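Local coordinates for protein glutathione transferase lambda1 (PDB 4PQH) that binds glutathione and probably transfers it to electrophilic substrates, as a monomeric plant detoxification enzyme of the Lambda class, at residues P11-S16 against V58-D64. Residue numbers count along the deposited sequence, not the author numbering.
Sequences PPVLTS and VPIDLQD. With GSH (glutathione), chain C.
An extended N-terminal arm can be fastened to an outer strand by very few backbone bonds, and P11-S16 against V58-D64 illustrates the principle. V13-L14 and P59-I60 run side by side in the same direction, CA atoms 5.0 Å apart at V13 and P59 and 4.6 Å at L14 and I60; the turn D61-D64 (D64 N to D61 O 3.1 Å) then brings D64 back beside T15, CA to CA 5.5 Å. P11 and P12 are both near polyproline values. The P11 ring packs on that of P59, CG to CD 3.8 Å; P12 turns its ring away and meets P59 through its carbonyl, P12 O to P59 CG 3.4 Å. V13, a t rotamer, brings CG1 to 3.7 Å from D61 CB. L14 forms a single parallel bridge with I60: its N donates to P59 O (2.8 Å, nearly linear) and its O accepts from D61 N (3.1 Å), while I60 CA also approaches L14 O at 3.4 Å. Strand 55-59 is an outermost strand of the four-stranded sheet in the thioredoxin-like N-terminal domain of the GST fold; 28-32 pairs with its other edge, so the arm adds a single bridge on the side of the chain facing away from 28-32. The L14 side chain (m, t) sets CD1 3.7 Å from V58 CG1 and also touches W68 of helix 67-73. T15 CA then meets D64 O at 3.2 Å. S16 N bonds weakly to that same D64 O (2.9 Å), and S16 OG (chi1 p) donates to D64 OD1 at 2.5 Å. D64 is presented by an Asx turn, D61 OD1 accepting from Q63 N at 3.0 Å; on this bend L62 points away from the arm, its CD1 3.9 Å from CB2 of glutathione.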
loop_
_atom_site.group_PDB
_atom_site.type_symbol
_atom_site.label_atom_id
_atom_site.label_comp_id
_atom_site.label_asym_id
_atom_site.label_seq_id
_atom_site.Cartn_x
_atom_site.Cartn_y
_atom_site.Cartn_z
ATOM N N PRO A 11 -13.503 10.302 -6.834
ATOM C CA PRO A 11 -14.944 10.348 -6.565
ATOM C C PRO A 11 -15.280 10.667 -5.104
ATOM O O PRO A 11 -14.409 10.599 -4.236
ATOM C CB PRO A 11 -15.406 8.933 -6.933
ATOM C CG PRO A 11 -14.219 8.083 -6.703
ATOM C CD PRO A 11 -13.028 8.926 -7.074
ATOM N N PRO A 12 -16.542 11.028 -4.832
ATOM C CA PRO A 12 -16.902 11.371 -3.452
ATOM C C PRO A 12 -16.893 10.177 -2.504
ATOM O O PRO A 12 -17.141 9.044 -2.912
ATOM C CB PRO A 12 -18.338 11.901 -3.582
ATOM C CG PRO A 12 -18.495 12.262 -5.017
ATOM C CD PRO A 12 -17.648 11.288 -5.768
ATOM N N VAL A 13 -16.625 10.454 -1.232
ATOM C CA VAL A 13 -16.677 9.440 -0.186
ATOM C C VAL A 13 -18.122 8.988 0.094
ATOM O O VAL A 13 -19.012 9.816 0.288
ATOM C CB VAL A 13 -16.027 9.974 1.107
ATOM C CG1 VAL A 13 -16.004 8.898 2.179
ATOM C CG2 VAL A 13 -14.619 10.482 0.813
ATOM N N LEU A 14 -18.349 7.675 0.102
ATOM C CA LEU A 14 -19.678 7.124 0.356
ATOM C C LEU A 14 -19.882 6.838 1.841
ATOM O O LEU A 14 -19.006 6.287 2.511
ATOM C CB LEU A 14 -19.910 5.859 -0.477
ATOM C CG LEU A 14 -19.773 6.059 -1.989
ATOM C CD1 LEU A 14 -20.026 4.767 -2.752
ATOM C CD2 LEU A 14 -20.700 7.160 -2.469
ATOM N N THR A 15 -21.045 7.215 2.355
ATOM C CA THR A 15 -21.301 7.102 3.785
ATOM C C THR A 15 -22.476 6.177 4.065
ATOM O O THR A 15 -22.989 5.516 3.164
ATOM C CB THR A 15 -21.568 8.478 4.406
ATOM O OG1 THR A 15 -22.852 8.957 3.983
ATOM C CG2 THR A 15 -20.486 9.467 3.983
ATOM N N SER A 16 -22.905 6.135 5.322
ATOM C CA SER A 16 -24.035 5.297 5.708
ATOM C C SER A 16 -25.312 5.719 4.989
ATOM O O SER A 16 -26.255 4.938 4.877
ATOM C CB SER A 16 -24.252 5.348 7.220
ATOM O OG SER A 16 -24.590 6.661 7.637
ATOM N N VAL A 58 -13.908 3.210 -5.193
ATOM C CA VAL A 58 -15.100 3.404 -4.373
ATOM C C VAL A 58 -14.668 3.687 -2.940
ATOM O O VAL A 58 -14.432 2.762 -2.155
ATOM C CB VAL A 58 -16.049 2.188 -4.408
ATOM C CG1 VAL A 58 -17.310 2.476 -3.593
ATOM C CG2 VAL A 58 -16.424 1.844 -5.835
ATOM N N PRO A 59 -14.526 4.973 -2.600
ATOM C CA PRO A 59 -14.097 5.339 -1.249
ATOM C C PRO A 59 -15.261 5.364 -0.275
ATOM O O PRO A 59 -16.333 5.891 -0.587
ATOM C CB PRO A 59 -13.514 6.739 -1.435
ATOM C CG PRO A 59 -14.241 7.294 -2.619
ATOM C CD PRO A 59 -14.632 6.140 -3.495
ATOM N N ILE A 60 -15.042 4.780 0.897
ATOM C CA ILE A 60 -16.049 4.795 1.944
ATOM C C ILE A 60 -15.477 5.441 3.197
ATOM O O ILE A 60 -14.259 5.535 3.371
ATOM C CB ILE A 60 -16.599 3.374 2.245
ATOM C CG1 ILE A 60 -15.517 2.477 2.852
ATOM C CG2 ILE A 60 -17.200 2.744 0.987
ATOM C CD1 ILE A 60 -16.032 1.111 3.281
ATOM N N ASP A 61 -16.374 5.905 4.062
ATOM C CA ASP A 61 -16.017 6.565 5.310
ATOM C C ASP A 61 -16.115 5.509 6.396
ATOM O O ASP A 61 -17.206 5.073 6.721
ATOM C CB ASP A 61 -17.034 7.679 5.569
ATOM C CG ASP A 61 -16.737 8.491 6.821
ATOM O OD1 ASP A 61 -15.954 8.043 7.685
ATOM O OD2 ASP A 61 -17.313 9.592 6.941
ATOM N N LEU A 62 -14.990 5.084 6.956
ATOM C CA LEU A 62 -15.016 3.997 7.938
ATOM C C LEU A 62 -15.680 4.354 9.273
ATOM O O LEU A 62 -16.049 3.465 10.037
ATOM C CB LEU A 62 -13.611 3.449 8.185
ATOM C CG LEU A 62 -12.875 2.882 6.967
ATOM C CD1 LEU A 62 -11.513 2.388 7.399
ATOM C CD2 LEU A 62 -13.669 1.764 6.314
ATOM N N GLN A 63 -15.829 5.643 9.553
ATOM C CA GLN A 63 -16.493 6.069 10.784
ATOM C C GLN A 63 -17.998 6.186 10.597
ATOM O O GLN A 63 -18.759 6.174 11.563
ATOM C CB GLN A 63 -15.924 7.400 11.276
ATOM C CG GLN A 63 -14.432 7.373 11.538
ATOM C CD GLN A 63 -14.008 6.183 12.381
ATOM O OE1 GLN A 63 -14.644 5.854 13.381
ATOM N NE2 GLN A 63 -12.927 5.527 11.971
ATOM N N ASP A 64 -18.418 6.303 9.346
ATOM C CA ASP A 64 -19.820 6.444 9.000
ATOM C C ASP A 64 -20.058 5.641 7.728
ATOM O O ASP A 64 -20.353 6.200 6.673
ATOM C CB ASP A 64 -20.141 7.923 8.778
ATOM C CG ASP A 64 -21.609 8.168 8.518
ATOM O OD1 ASP A 64 -22.411 7.255 8.777
ATOM O OD2 ASP A 64 -21.959 9.274 8.059
HETATM N N1 GSH C . -4.947 -7.295 6.680
HETATM C CA1 GSH C . -5.791 -6.321 6.014
HETATM C C1 GSH C . -5.113 -5.964 4.724
HETATM O O11 GSH C . -3.879 -6.137 4.622
HETATM O O12 GSH C . -5.775 -5.524 3.765
HETATM C CB1 GSH C . -5.978 -5.082 6.893
HETATM C CG1 GSH C . -7.062 -4.137 6.378
HETATM C CD1 GSH C . -7.393 -3.110 7.440
HETATM O OE1 GSH C . -6.929 -3.310 8.755
HETATM N N2 GSH C . -8.122 -2.044 7.098
HETATM C CA2 GSH C . -8.650 -1.196 8.160
HETATM C C2 GSH C . -10.143 -1.269 8.230
HETATM O O2 GSH C . -10.891 -1.535 7.074
HETATM C CB2 GSH C . -8.275 0.265 7.959
HETATM S SG2 GSH C . -6.542 0.651 8.317
HETATM N N3 GSH C . -10.724 -1.063 9.409
HETATM C CA3 GSH C . -12.171 -1.048 9.493
HETATM C C3 GSH C . -12.683 -2.046 10.501
HETATM O O31 GSH C . -13.898 -2.083 10.790
HETATM O O32 GSH C . -11.903 -2.856 11.051
#